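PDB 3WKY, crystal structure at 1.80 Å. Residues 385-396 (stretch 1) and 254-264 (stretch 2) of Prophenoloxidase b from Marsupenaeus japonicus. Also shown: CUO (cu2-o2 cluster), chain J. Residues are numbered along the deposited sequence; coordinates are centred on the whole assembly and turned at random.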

# COMPACT_ATOMS: atom_id res chain seq x y z
N GLU A 385 -37.90 0.61 2.92
CA GLU A 385 -38.44 0.22 4.21
C GLU A 385 -37.40 -0.44 5.11
O GLU A 385 -37.67 -0.69 6.28
CB GLU A 385 -39.69 -0.68 4.05
CG GLU A 385 -39.43 -2.10 3.55
CD GLU A 385 -39.18 -2.21 2.05
OE1 GLU A 385 -38.96 -1.19 1.36
OE2 GLU A 385 -39.22 -3.35 1.55
N THR A 386 -36.20 -0.68 4.57
CA THR A 386 -35.14 -1.31 5.37
C THR A 386 -33.80 -0.54 5.46
O THR A 386 -32.97 -0.85 6.31
CB THR A 386 -34.79 -2.73 4.84
OG1 THR A 386 -34.43 -2.65 3.45
CG2 THR A 386 -35.98 -3.70 5.01
N ALA A 387 -33.58 0.43 4.57
CA ALA A 387 -32.25 1.04 4.43
C ALA A 387 -31.76 1.76 5.69
O ALA A 387 -30.57 1.72 6.01
CB ALA A 387 -32.20 1.98 3.23
N VAL A 388 -32.68 2.40 6.41
CA VAL A 388 -32.32 3.15 7.63
C VAL A 388 -31.66 2.26 8.71
O VAL A 388 -30.86 2.74 9.52
CB VAL A 388 -33.54 3.92 8.17
CG1 VAL A 388 -33.26 4.58 9.53
CG2 VAL A 388 -33.96 4.98 7.15
N ARG A 389 -31.96 0.96 8.70
CA ARG A 389 -31.34 0.01 9.63
C ARG A 389 -29.81 0.01 9.57
O ARG A 389 -29.15 -0.20 10.59
CB ARG A 389 -31.82 -1.42 9.33
CG ARG A 389 -33.32 -1.68 9.54
CD ARG A 389 -33.70 -3.10 9.11
NE ARG A 389 -32.99 -4.14 9.87
CZ ARG A 389 -33.50 -4.77 10.94
NH1 ARG A 389 -34.70 -4.46 11.41
NH2 ARG A 389 -32.78 -5.71 11.55
N ASP A 390 -29.26 0.23 8.38
CA ASP A 390 -27.83 0.03 8.13
C ASP A 390 -27.06 1.28 8.57
O ASP A 390 -27.42 2.38 8.17
CB ASP A 390 -27.62 -0.21 6.63
CG ASP A 390 -26.25 -0.78 6.28
OD1 ASP A 390 -25.24 -0.38 6.91
OD2 ASP A 390 -26.18 -1.61 5.34
N PRO A 391 -26.01 1.11 9.41
CA PRO A 391 -25.24 2.32 9.78
C PRO A 391 -24.73 3.09 8.56
O PRO A 391 -24.58 4.32 8.63
CB PRO A 391 -24.08 1.76 10.62
CG PRO A 391 -24.02 0.25 10.26
CD PRO A 391 -25.48 -0.10 10.05
N VAL A 392 -24.46 2.40 7.45
CA VAL A 392 -23.96 3.11 6.29
C VAL A 392 -25.01 4.02 5.66
O VAL A 392 -24.66 4.94 4.92
CB VAL A 392 -23.35 2.15 5.23
CG1 VAL A 392 -24.44 1.61 4.28
CG2 VAL A 392 -22.28 2.88 4.43
N PHE A 393 -26.28 3.79 5.96
CA PHE A 393 -27.32 4.73 5.52
C PHE A 393 -26.96 6.15 5.94
O PHE A 393 -27.09 7.13 5.17
CB PHE A 393 -28.68 4.37 6.13
CG PHE A 393 -29.77 5.34 5.75
CD1 PHE A 393 -30.50 5.15 4.59
CD2 PHE A 393 -30.04 6.45 6.55
CE1 PHE A 393 -31.51 6.06 4.22
CE2 PHE A 393 -31.04 7.37 6.20
CZ PHE A 393 -31.77 7.18 5.03
N PHE A 394 -26.52 6.28 7.18
CA PHE A 394 -26.28 7.61 7.73
C PHE A 394 -24.94 8.17 7.27
O PHE A 394 -24.77 9.38 7.18
CB PHE A 394 -26.46 7.60 9.24
CG PHE A 394 -27.88 7.39 9.65
CD1 PHE A 394 -28.74 8.48 9.81
CD2 PHE A 394 -28.38 6.10 9.83
CE1 PHE A 394 -30.09 8.28 10.15
CE2 PHE A 394 -29.71 5.89 10.18
CZ PHE A 394 -30.56 6.99 10.35
N ARG A 395 -23.99 7.30 6.94
CA ARG A 395 -22.76 7.80 6.34
C ARG A 395 -23.05 8.31 4.92
O ARG A 395 -22.51 9.33 4.50
CB ARG A 395 -21.69 6.69 6.31
CG ARG A 395 -21.28 6.19 7.72
CD ARG A 395 -19.86 5.56 7.69
NE ARG A 395 -18.89 6.55 7.21
CZ ARG A 395 -17.73 6.25 6.64
NH1 ARG A 395 -17.37 4.98 6.45
NH2 ARG A 395 -16.93 7.24 6.23
N TRP A 396 -23.90 7.59 4.19
CA TRP A 396 -24.28 8.02 2.85
C TRP A 396 -25.07 9.33 2.92
O TRP A 396 -24.82 10.26 2.16
CB TRP A 396 -25.09 6.92 2.15
CG TRP A 396 -25.39 7.23 0.71
CD1 TRP A 396 -26.63 7.39 0.14
CD2 TRP A 396 -24.43 7.45 -0.35
NE1 TRP A 396 -26.50 7.67 -1.20
CE2 TRP A 396 -25.17 7.71 -1.53
CE3 TRP A 396 -23.03 7.42 -0.41
CZ2 TRP A 396 -24.55 7.99 -2.76
CZ3 TRP A 396 -22.41 7.68 -1.65
CH2 TRP A 396 -23.17 7.95 -2.81
CU1 CUO J . -34.45 8.32 1.99
CU2 CUO J . -31.22 7.63 0.57
O1 CUO J . -33.15 8.04 0.50
O2 CUO J . -32.98 6.70 1.46
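Stretch 2 254-264: PVQDGYFPHLT

An irregular segment can pack tightly against the start of a helix when one aromatic ring lies over the residue that precedes the first turn, and prophenoloxidase b offers a clear example. Residues 254-264 form neither helix nor strand, yet they run as an irregular, largely extended strip, broken by helical angles at Gln-256 and Pro-261 and left-handed ones at His-262, along residues 385-396 in the opposite direction. Arg-389 CA lies 7.5 Å from Pro-261 CA. Asp-390 CA lies 6.1 Å from Tyr-259 CA, and Val-392 CA lies 7.4 Å from Asp-257 CA. Together the two stretches bury 521 Å².

Tyr-259 contributes most. With chi1 in the t well, its ring lies against the backbone at the helix start, so that the CA of Asp-390 stands 4.0 Å from the centroid of the Tyr-259 ring, over its face, in a CH-pi contact. The CD of Pro-391 packs 3.7 Å from CD1 of Tyr-259. Asp-390 is itself the N-cap: its OD1 accepts from the N of Val-392 at 2.9 Å, while water 2 donates both to OD2 of Asp-390 (3.1 Å) and to the O of Tyr-259 (2.9 Å).

Arg-389, second in covered area, has its CA-to-CB bond pointing toward the strip, and its guanidinium meets Tyr-259, Pro-261 and Leu-263. Its NE donates a weak hydrogen bond to the OH of Tyr-259 (3.0 Å), and its NH2 another to the O of Pro-261 (2.9 Å). CD1 of Leu-263 covers one face of the guanidinium, 3.5 Å from NE of Arg-389.

At the other end, CG2 of Val-392 meets CG1 of Val-255 at 3.8 Å. Farther along the helix, water 1 accepts from NH1 of Arg-395 and from the N of Asp-257, each at 2.9 Å.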

# COMPACT_ATOMS: atom_id res chain seq x y z
N PRO A 254 -12.37 1.57 1.96
CA PRO A 254 -13.45 0.59 2.24
C PRO A 254 -14.39 1.09 3.33
O PRO A 254 -13.98 1.84 4.22
CB PRO A 254 -12.70 -0.66 2.72
CG PRO A 254 -11.34 -0.16 3.15
CD PRO A 254 -11.04 1.04 2.30
N VAL A 255 -15.65 0.67 3.26
CA VAL A 255 -16.64 1.03 4.29
C VAL A 255 -16.28 0.24 5.53
O VAL A 255 -16.39 -0.98 5.55
CB VAL A 255 -18.07 0.68 3.83
CG1 VAL A 255 -19.08 0.92 4.96
CG2 VAL A 255 -18.43 1.50 2.57
N GLN A 256 -15.84 0.94 6.57
CA GLN A 256 -15.32 0.26 7.76
C GLN A 256 -16.37 -0.64 8.44
O GLN A 256 -16.10 -1.80 8.74
CB GLN A 256 -14.78 1.30 8.76
CG GLN A 256 -14.42 0.75 10.12
CD GLN A 256 -13.90 1.83 11.06
OE1 GLN A 256 -13.26 2.79 10.63
NE2 GLN A 256 -14.17 1.69 12.35
N ASP A 257 -17.56 -0.11 8.67
CA ASP A 257 -18.57 -0.86 9.41
C ASP A 257 -19.56 -1.57 8.51
O ASP A 257 -20.33 -0.92 7.79
CB ASP A 257 -19.31 0.06 10.38
CG ASP A 257 -18.38 0.73 11.35
OD1 ASP A 257 -17.55 0.02 11.95
OD2 ASP A 257 -18.46 1.97 11.49
N GLY A 258 -19.54 -2.90 8.57
CA GLY A 258 -20.50 -3.69 7.82
C GLY A 258 -21.82 -3.72 8.57
O GLY A 258 -22.01 -3.02 9.57
N TYR A 259 -22.75 -4.54 8.08
CA TYR A 259 -24.05 -4.67 8.72
C TYR A 259 -24.67 -6.00 8.30
O TYR A 259 -24.70 -6.35 7.12
CB TYR A 259 -24.96 -3.48 8.36
CG TYR A 259 -26.34 -3.60 8.99
CD1 TYR A 259 -26.48 -3.64 10.37
CD2 TYR A 259 -27.49 -3.70 8.20
CE1 TYR A 259 -27.73 -3.78 10.97
CE2 TYR A 259 -28.75 -3.82 8.79
CZ TYR A 259 -28.86 -3.87 10.17
OH TYR A 259 -30.10 -4.01 10.76
N PHE A 260 -25.12 -6.75 9.29
CA PHE A 260 -25.80 -8.02 9.06
C PHE A 260 -27.24 -7.86 9.56
O PHE A 260 -27.49 -7.86 10.77
CB PHE A 260 -25.07 -9.13 9.83
CG PHE A 260 -23.70 -9.46 9.26
CD1 PHE A 260 -22.63 -8.57 9.39
CD2 PHE A 260 -23.48 -10.67 8.61
CE1 PHE A 260 -21.37 -8.89 8.86
CE2 PHE A 260 -22.23 -11.00 8.08
CZ PHE A 260 -21.18 -10.12 8.20
N PRO A 261 -28.19 -7.69 8.63
CA PRO A 261 -29.56 -7.30 9.01
C PRO A 261 -30.36 -8.35 9.78
O PRO A 261 -31.28 -7.99 10.54
CB PRO A 261 -30.22 -6.99 7.66
CG PRO A 261 -29.42 -7.79 6.65
CD PRO A 261 -28.00 -7.73 7.17
N HIS A 262 -30.03 -9.63 9.60
CA HIS A 262 -30.80 -10.73 10.19
C HIS A 262 -32.28 -10.66 9.80
O HIS A 262 -33.16 -10.78 10.66
CB HIS A 262 -30.62 -10.77 11.71
CG HIS A 262 -29.22 -11.09 12.14
ND1 HIS A 262 -28.25 -10.13 12.31
CD2 HIS A 262 -28.62 -12.28 12.40
CE1 HIS A 262 -27.11 -10.71 12.67
NE2 HIS A 262 -27.32 -12.01 12.74
N LEU A 263 -32.54 -10.45 8.51
CA LEU A 263 -33.91 -10.37 7.98
C LEU A 263 -34.09 -11.35 6.83
O LEU A 263 -33.18 -11.55 6.02
CB LEU A 263 -34.21 -8.97 7.45
CG LEU A 263 -34.23 -7.82 8.46
CD1 LEU A 263 -34.47 -6.50 7.73
CD2 LEU A 263 -35.28 -8.03 9.55
N THR A 264 -35.29 -11.94 6.74
CA THR A 264 -35.62 -12.87 5.65
C THR A 264 -37.01 -12.52 5.14
O THR A 264 -37.94 -12.35 5.94
CB THR A 264 -35.63 -14.32 6.16
OG1 THR A 264 -34.36 -14.64 6.75
CG2 THR A 264 -35.94 -15.31 5.03
O HOH W 1 -18.24 2.67 8.01
O HOH W 2 -25.79 -4.65 5.02